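Local coordinates for phage-related protein (Bacillus cereus, PDB 4JG2) that is of uncharacterised function but, as a phage-related protein, probably binds single-stranded DNA, at residues 87-92 and 98-103; 46-51 and 120-125. All blocks are in the same frame, centred on the assembly; numbering follows the deposited sequence.

Contact 1: 87-92 and 98-103; sequences AAIEEG and GKKPNK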
ATOM      1  N   ALA A  87     -10.761  12.130   1.972  1.00 10.58           N
ATOM      2  CA  ALA A  87     -11.355  12.310   0.651  1.00 11.03           C
ATOM      3  C   ALA A  87     -12.083  11.054   0.194  1.00  9.21           C
ATOM      4  O   ALA A  87     -13.148  11.113  -0.420  1.00 12.14           O
ATOM      5  CB  ALA A  87     -10.327  12.767  -0.367  1.00 11.91           C
ATOM      6  N   ALA A  88     -11.561   9.888   0.514  1.00  9.59           N
ATOM      7  CA  ALA A  88     -12.217   8.613   0.197  1.00  9.39           C
ATOM      8  C   ALA A  88     -13.552   8.498   0.873  1.00  9.23           C
ATOM      9  O   ALA A  88     -14.536   8.026   0.295  1.00 11.10           O
ATOM     10  CB  ALA A  88     -11.283   7.446   0.512  1.00  8.90           C
ATOM     11  N   ILE A  89     -13.583   8.874   2.155  1.00  9.69           N
ATOM     12  CA  ILE A  89     -14.838   8.870   2.903  1.00 10.27           C
ATOM     13  C   ILE A  89     -15.846   9.831   2.254  1.00 11.13           C
ATOM     14  O   ILE A  89     -17.004   9.466   2.010  1.00 13.15           O
ATOM     15  CB  ILE A  89     -14.603   9.222   4.401  1.00 11.58           C
ATOM     16  CG1 ILE A  89     -13.788   8.088   5.063  1.00 11.31           C
ATOM     17  CG2 ILE A  89     -15.946   9.444   5.109  1.00 13.89           C
ATOM     18  CD1 ILE A  89     -13.247   8.410   6.433  1.00 11.58           C
ATOM     19  N   GLU A  90     -15.399  11.044   1.920  0.50 11.05           N
ATOM     20  CA  GLU A  90     -16.268  12.008   1.290  0.50 12.57           C
ATOM     21  C   GLU A  90     -16.792  11.545  -0.063  0.50 12.99           C
ATOM     22  O   GLU A  90     -17.951  11.766  -0.373  0.50 15.46           O
ATOM     23  CB  GLU A  90     -15.538  13.323   1.188  0.50 15.41           C
ATOM     24  CG  GLU A  90     -15.376  13.942   2.575  0.50 15.60           C
ATOM     25  CD  GLU A  90     -14.357  15.056   2.598  0.50 18.30           C
ATOM     26  OE1 GLU A  90     -13.984  15.544   1.500  0.50 21.73           O
ATOM     27  OE2 GLU A  90     -13.954  15.477   3.716  0.50 19.11           O
ATOM     28  N   GLU A  91     -15.945  10.911  -0.866  1.00 11.67           N
ATOM     29  CA  GLU A  91     -16.367  10.399  -2.165  1.00 12.33           C
ATOM     30  C   GLU A  91     -17.411   9.282  -1.963  1.00 10.88           C
ATOM     31  O   GLU A  91     -18.338   9.167  -2.775  1.00 13.15           O
ATOM     32  CB  GLU A  91     -15.168   9.914  -2.979  1.00 14.09           C
ATOM     33  CG  GLU A  91     -14.360  11.106  -3.554  1.00 17.79           C
ATOM     34  CD  GLU A  91     -13.163  10.796  -4.454  1.00 27.15           C
ATOM     35  OE1 GLU A  91     -12.993   9.608  -4.806  1.00 34.84           O
ATOM     36  OE2 GLU A  91     -12.451  11.768  -4.863  1.00 35.08           O
ATOM     37  N   GLY A  92     -17.267   8.448  -0.931  1.00 11.66           N
ATOM     38  CA  GLY A  92     -18.251   7.426  -0.596  1.00 12.68           C
ATOM     39  C   GLY A  92     -19.596   8.072  -0.253  1.00 15.03           C
ATOM     40  O   GLY A  92     -20.630   7.578  -0.734  1.00 14.48           O
ATOM     41  N   GLY A  98     -26.242   9.762   2.803  1.00 20.50           N
ATOM     42  CA  GLY A  98     -26.274   9.357   4.177  1.00 21.28           C
ATOM     43  C   GLY A  98     -25.240  10.171   4.961  1.00 22.54           C
ATOM     44  O   GLY A  98     -24.466  11.000   4.422  1.00 27.47           O
ATOM     45  N   LYS A  99     -25.188   9.884   6.254  1.00 24.87           N
ATOM     46  CA  LYS A  99     -24.300  10.603   7.139  1.00 26.01           C
ATOM     47  C   LYS A  99     -22.889  10.062   7.086  1.00 21.65           C
ATOM     48  O   LYS A  99     -22.664   8.848   6.959  1.00 24.79           O
ATOM     49  CB  LYS A  99     -24.802  10.523   8.602  1.00 40.23           C
ATOM     50  N   LYS A 100     -21.951  10.969   7.290  1.00 24.89           N
ATOM     51  CA  LYS A 100     -20.564  10.617   7.359  1.00 20.22           C
ATOM     52  C   LYS A 100     -20.385   9.713   8.581  1.00 19.26           C
ATOM     53  O   LYS A 100     -20.941   9.979   9.628  1.00 22.61           O
ATOM     54  CB  LYS A 100     -19.775  11.904   7.593  1.00 29.99           C
ATOM     55  CG  LYS A 100     -18.317  11.779   7.283  1.00 37.75           C
ATOM     56  CD  LYS A 100     -17.586  13.096   7.437  1.00 44.80           C
ATOM     57  CE  LYS A 100     -18.149  14.201   6.554  1.00 41.00           C
ATOM     58  NZ  LYS A 100     -17.352  15.459   6.717  1.00 31.03           N
ATOM     59  N   PRO A 101     -19.566   8.668   8.465  1.00 18.23           N
ATOM     60  CA  PRO A 101     -19.384   7.800   9.589  1.00 18.60           C
ATOM     61  C   PRO A 101     -18.441   8.384  10.627  1.00 16.51           C
ATOM     62  O   PRO A 101     -17.608   9.269  10.337  1.00 21.66           O
ATOM     63  CB  PRO A 101     -18.720   6.570   8.934  1.00 18.49           C
ATOM     64  CG  PRO A 101     -17.862   7.183   7.894  1.00 21.85           C
ATOM     65  CD  PRO A 101     -18.716   8.270   7.334  1.00 19.58           C
ATOM     66  N   ASN A 102     -18.586   7.869  11.841  1.00 19.53           N
ATOM     67  CA  ASN A 102     -17.685   8.123  12.898  1.00 21.65           C
ATOM     68  C   ASN A 102     -16.445   7.259  12.551  1.00 21.23           C
ATOM     69  O   ASN A 102     -16.537   6.046  12.350  1.00 19.46           O
ATOM     70  CB  ASN A 102     -18.349   7.652  14.173  1.00 27.28           C
ATOM     71  CG  ASN A 102     -17.496   7.836  15.411  1.00 36.49           C
ATOM     72  OD1 ASN A 102     -16.267   7.746  15.380  1.00 34.25           O
ATOM     73  ND2 ASN A 102     -18.162   8.046  16.521  1.00 34.58           N
ATOM     74  N   LYS A 103     -15.293   7.890  12.458  1.00 21.34           N
ATOM     75  CA  LYS A 103     -14.092   7.160  12.085  1.00 22.17           C
ATOM     76  C   LYS A 103     -13.738   6.024  13.041  1.00 20.77           C
ATOM     77  O   LYS A 103     -13.109   5.020  12.616  1.00 23.28           O
ATOM     78  CB  LYS A 103     -12.952   8.127  11.768  1.00 23.44           C
ATOM     79  CG  LYS A 103     -13.238   8.959  10.533  1.00 27.98           C
ATOM     80  CD  LYS A 103     -12.255  10.093  10.262  1.00 33.48           C
ATOM     81  CE  LYS A 103     -10.935   9.637   9.708  1.00 29.33           C
ATOM     82  NZ  LYS A 103     -10.053  10.817   9.523  1.00 25.53           N
TER
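Ile89, on the helix that runs from 75 to 96, meets Lys100, Pro101 and Lys103 of the following loop through aliphatic carbons alone. Its two branches divide the work. CG2, anti to the backbone N, comes nearest the proline ring, with Ile89 CG2 and Pro101 CD 3.7 Å apart, and also touches the stem of Lys100, where Ile89 CG2 lies 4.0 Å from Lys100 CG; the isoleucine and this lysine cross at about a right angle. The other branch extends the opposite way along the loop, so that Ile89 CD1 reaches Lys103 CG at 4.1 Å and lies almost as near to its CE.

After helix 75-96 ends, the chain doubles back in extended form along the flank of the helix, and Ile89 is the buried residue against which it lies. Val175 of strand 175-186 also touches Ile89, while Pro101 rests on Ile106 further along the loop.

Charged groups take a looser part. The Lys100 chain is bent at chi3 (-58°), and Lys100 NZ and Glu90 OE2 stay 4.5 Å apart, too far for a salt bridge. Glu90 OE1 is instead paired with Arg35; both statements hold for one of two Glu90 conformers and call for caution. Lys103 forms a salt bridge with Asp86, about one turn before Ile89 on the same helix.

Contact 2: 46-51 and 120-125; sequences LSYFHG and EAYKGH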
ATOM      1  N   LEU A  46       9.503  -1.898   1.802  1.00  7.09           N
ATOM      2  CA  LEU A  46       8.506  -2.910   1.432  1.00  6.80           C
ATOM      3  C   LEU A  46       8.600  -4.087   2.365  1.00  7.48           C
ATOM      4  O   LEU A  46       9.690  -4.668   2.592  1.00  9.78           O
ATOM      5  CB  LEU A  46       8.739  -3.371  -0.012  1.00  7.28           C
ATOM      6  CG  LEU A  46       8.839  -2.280  -1.057  1.00  7.96           C
ATOM      7  CD1 LEU A  46       8.923  -2.870  -2.429  1.00  9.77           C
ATOM      8  CD2 LEU A  46       7.683  -1.295  -0.979  1.00  8.74           C
ATOM      9  N   SER A  47       7.443  -4.532   2.880  1.00  7.02           N
ATOM     10  CA  SER A  47       7.323  -5.730   3.683  1.00  7.54           C
ATOM     11  C   SER A  47       6.309  -6.658   3.008  1.00  7.40           C
ATOM     12  O   SER A  47       5.308  -6.192   2.436  1.00  7.77           O
ATOM     13  CB  SER A  47       6.850  -5.364   5.109  1.00  9.94           C
ATOM     14  OG  SER A  47       6.371  -6.433   5.878  1.00 12.06           O
ATOM     15  N   TYR A  48       6.521  -7.970   3.082  1.00  7.20           N
ATOM     16  CA  TYR A  48       5.606  -8.926   2.509  1.00  8.51           C
ATOM     17  C   TYR A  48       5.310  -8.554   1.057  1.00  8.20           C
ATOM     18  O   TYR A  48       4.142  -8.462   0.611  1.00  9.04           O
ATOM     19  CB  TYR A  48       4.334  -9.116   3.359  1.00  9.11           C
ATOM     20  CG  TYR A  48       4.608  -9.507   4.775  1.00  9.66           C
ATOM     21  CD1 TYR A  48       5.343 -10.620   5.087  1.00 11.02           C
ATOM     22  CD2 TYR A  48       4.110  -8.757   5.806  1.00 13.62           C
ATOM     23  CE1 TYR A  48       5.532 -10.999   6.409  1.00 13.02           C
ATOM     24  CE2 TYR A  48       4.324  -9.105   7.099  1.00 17.82           C
ATOM     25  CZ  TYR A  48       5.022 -10.248   7.398  1.00 14.96           C
ATOM     26  OH  TYR A  48       5.288 -10.648   8.705  1.00 26.32           O
ATOM     27  N   PHE A  49       6.370  -8.409   0.285  1.00  8.71           N
ATOM     28  CA  PHE A  49       6.233  -7.998  -1.085  1.00  8.05           C
ATOM     29  C   PHE A  49       5.743  -9.103  -2.012  1.00  8.55           C
ATOM     30  O   PHE A  49       6.421 -10.099  -2.240  1.00 10.74           O
ATOM     31  CB  PHE A  49       7.596  -7.452  -1.589  1.00  9.40           C
ATOM     32  CG  PHE A  49       7.599  -7.093  -3.007  1.00  8.91           C
ATOM     33  CD1 PHE A  49       6.969  -5.998  -3.495  1.00 12.02           C
ATOM     34  CD2 PHE A  49       8.235  -7.952  -3.865  1.00 13.09           C
ATOM     35  CE1 PHE A  49       7.063  -5.753  -4.940  1.00 14.50           C
ATOM     36  CE2 PHE A  49       8.283  -7.775  -5.158  1.00 17.47           C
ATOM     37  CZ  PHE A  49       7.758  -6.701  -5.720  1.00 13.27           C
ATOM     38  N   HIS A  50       4.579  -8.856  -2.602  1.00  7.35           N
ATOM     39  CA  HIS A  50       3.965  -9.756  -3.571  1.00  6.89           C
ATOM     40  C   HIS A  50       3.555  -8.939  -4.780  1.00  6.99           C
ATOM     41  O   HIS A  50       2.417  -8.915  -5.208  1.00  8.66           O
ATOM     42  CB  HIS A  50       2.816 -10.519  -2.967  1.00  7.77           C
ATOM     43  CG  HIS A  50       3.255 -11.489  -1.918  1.00  9.65           C
ATOM     44  ND1 HIS A  50       3.992 -12.602  -2.198  1.00 12.93           N
ATOM     45  CD2 HIS A  50       3.118 -11.464  -0.583  1.00 13.68           C
ATOM     46  CE1 HIS A  50       4.283 -13.233  -1.079  1.00 15.27           C
ATOM     47  NE2 HIS A  50       3.791 -12.542  -0.073  1.00 17.86           N
ATOM     48  N   GLY A  51       4.531  -8.284  -5.394  1.00  8.40           N
ATOM     49  CA  GLY A  51       4.329  -7.486  -6.584  1.00  8.12           C
ATOM     50  C   GLY A  51       4.648  -8.171  -7.893  1.00  8.05           C
ATOM     51  O   GLY A  51       4.164  -7.728  -8.901  1.00  9.65           O
ATOM     52  N   GLU A 120      10.728  -5.758  14.378  1.00 14.85           N
ATOM     53  CA  GLU A 120      11.698  -4.679  14.375  1.00 15.44           C
ATOM     54  C   GLU A 120      11.622  -3.767  13.132  1.00 13.05           C
ATOM     55  O   GLU A 120      11.778  -2.578  13.252  1.00 14.72           O
ATOM     56  CB  GLU A 120      13.091  -5.184  14.679  1.00 19.18           C
ATOM     57  CG  GLU A 120      13.165  -5.738  16.134  1.00 24.27           C
ATOM     58  CD  GLU A 120      12.873  -4.775  17.319  1.00 25.89           C
ATOM     59  OE1 GLU A 120      13.358  -3.671  17.302  1.00 22.66           O
ATOM     60  OE2 GLU A 120      12.232  -5.225  18.329  1.00 44.82           O
ATOM     61  N   ALA A 121      11.276  -4.316  11.950  1.00 13.59           N
ATOM     62  CA  ALA A 121      11.199  -3.475  10.744  1.00 13.45           C
ATOM     63  C   ALA A 121      10.073  -2.461  10.812  1.00 10.44           C
ATOM     64  O   ALA A 121      10.058  -1.443  10.085  1.00 12.52           O
ATOM     65  CB  ALA A 121      10.995  -4.293   9.465  1.00 14.86           C
ATOM     66  N   TYR A 122       9.033  -2.761  11.604  1.00  9.11           N
ATOM     67  CA  TYR A 122       7.858  -1.937  11.747  1.00  8.81           C
ATOM     68  C   TYR A 122       8.035  -0.827  12.814  1.00  9.09           C
ATOM     69  O   TYR A 122       7.223   0.091  12.857  1.00  9.36           O
ATOM     70  CB  TYR A 122       6.632  -2.795  12.049  1.00  8.90           C
ATOM     71  CG  TYR A 122       6.048  -3.534  10.856  1.00  8.14           C
ATOM     72  CD1 TYR A 122       6.737  -4.536  10.198  1.00  9.31           C
ATOM     73  CD2 TYR A 122       4.763  -3.255  10.393  1.00 10.79           C
ATOM     74  CE1 TYR A 122       6.207  -5.179   9.099  1.00  9.27           C
ATOM     75  CE2 TYR A 122       4.230  -3.921   9.295  1.00  9.32           C
ATOM     76  CZ  TYR A 122       4.946  -4.872   8.675  1.00  9.27           C
ATOM     77  OH  TYR A 122       4.395  -5.540   7.582  1.00 11.13           O
ATOM     78  N   LYS A 123       9.011  -0.984  13.705  1.00  9.82           N
ATOM     79  CA  LYS A 123       9.234   0.057  14.735  1.00  9.69           C
ATOM     80  C   LYS A 123       9.505   1.396  14.042  1.00  9.29           C
ATOM     81  O   LYS A 123      10.243   1.446  13.040  1.00 11.04           O
ATOM     82  CB  LYS A 123      10.348  -0.326  15.687  1.00 13.35           C
ATOM     83  CG  LYS A 123      10.088  -1.611  16.465  1.00 14.69           C
ATOM     84  CD  LYS A 123       8.758  -1.630  17.262  1.00 22.35           C
ATOM     85  CE  LYS A 123       8.517  -2.937  18.088  1.00 29.30           C
ATOM     86  NZ  LYS A 123       7.084  -2.990  18.543  1.00 34.58           N
ATOM     87  N   GLY A 124       8.928   2.483  14.583  1.00 10.00           N
ATOM     88  CA  GLY A 124       9.126   3.762  14.004  1.00  9.65           C
ATOM     89  C   GLY A 124       8.441   3.998  12.669  1.00  9.12           C
ATOM     90  O   GLY A 124       8.750   5.004  12.018  1.00  9.28           O
ATOM     91  N   HIS A 125       7.494   3.154  12.308  1.00  7.62           N
ATOM     92  CA  HIS A 125       6.760   3.261  11.069  1.00  7.59           C
ATOM     93  C   HIS A 125       5.281   3.115  11.257  1.00  7.16           C
ATOM     94  O   HIS A 125       4.814   2.394  12.146  1.00  8.16           O
ATOM     95  CB  HIS A 125       7.210   2.135  10.089  1.00  7.91           C
ATOM     96  CG  HIS A 125       8.608   2.302   9.569  1.00  8.55           C
ATOM     97  ND1 HIS A 125       9.717   2.080  10.326  1.00  9.85           N
ATOM     98  CD2 HIS A 125       9.078   2.692   8.357  1.00  8.64           C
ATOM     99  CE1 HIS A 125      10.794   2.336   9.616  1.00 10.82           C
ATOM    100  NE2 HIS A 125      10.437   2.696   8.414  1.00 10.66           N
TER
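The backbones of 46-51 and 120-125 stay well apart, with Ser47 CA and Ala121 CA, the closest pair, 8.4 Å from each other, and each turns sharply: the first breaks its strand at Tyr48, which has positive phi (51°), and the second makes a type II beta turn from Tyr122 to His125, with Gly124 at its third position.

The gap is bridged by side chains, chiefly that of Tyr122. Its phenol extends to Ser47, and Ser47 OG and Tyr122 OH share a hydrogen bond of 2.8 Å in which either may be the donor. Ser47 OG stands anti to its own backbone N (chi1 164°) and meets the tyrosine at the ring edge, near the ring plane; it also lies 3.5 Å from Tyr122 CE1. The same hydroxyl touches the second aromatic residue, with Tyr122 OH 3.6 Å from Tyr48 CE2, approaching that ring obliquely. The two tyrosine side chains cross at about a right angle. Phe127 meets the Tyr122 ring edge-to-face, and Ser67 and Leu69 of strand 63-71 pack against it, while Arg194 makes a cation-pi contact with Tyr48.

Within the turn, His125 ND1 donates to Lys123 O at 2.8 Å. The acceptor lies in the imidazole plane, whereas the donor sits above the carbonyl plane, a bond that ties the histidine ring back across the turn.

Ser47 pairs through its backbone with Ser67, and His125 opens strand 125-132, on the other side of strand 63-71. The serine-tyrosine bond thus reaches across strand 63-71, an inner strand of a four-stranded antiparallel sheet, joining one of its edge strands, 45-50, to the turn that leads into 125-132.

Contacts 1 and 2 lie on opposite sides of the chain's centre, with their own centres 29 Å apart and their nearest atoms about 17 Å apart, so neither touches the other. In sequence, contact 1 is nested within the chain segment closed by contact 2: strand 63-71, which lies beside strand 45-50, is followed by helix 75-96 and its returning loop before the chain reaches 120-125. Contact 1 is peripheral and apolar, whereas contact 2 is buried and centred on a hydroxyl pair. Both fall within the range of the single-stranded DNA-binding family, but no nucleic acid-binding site is established at either.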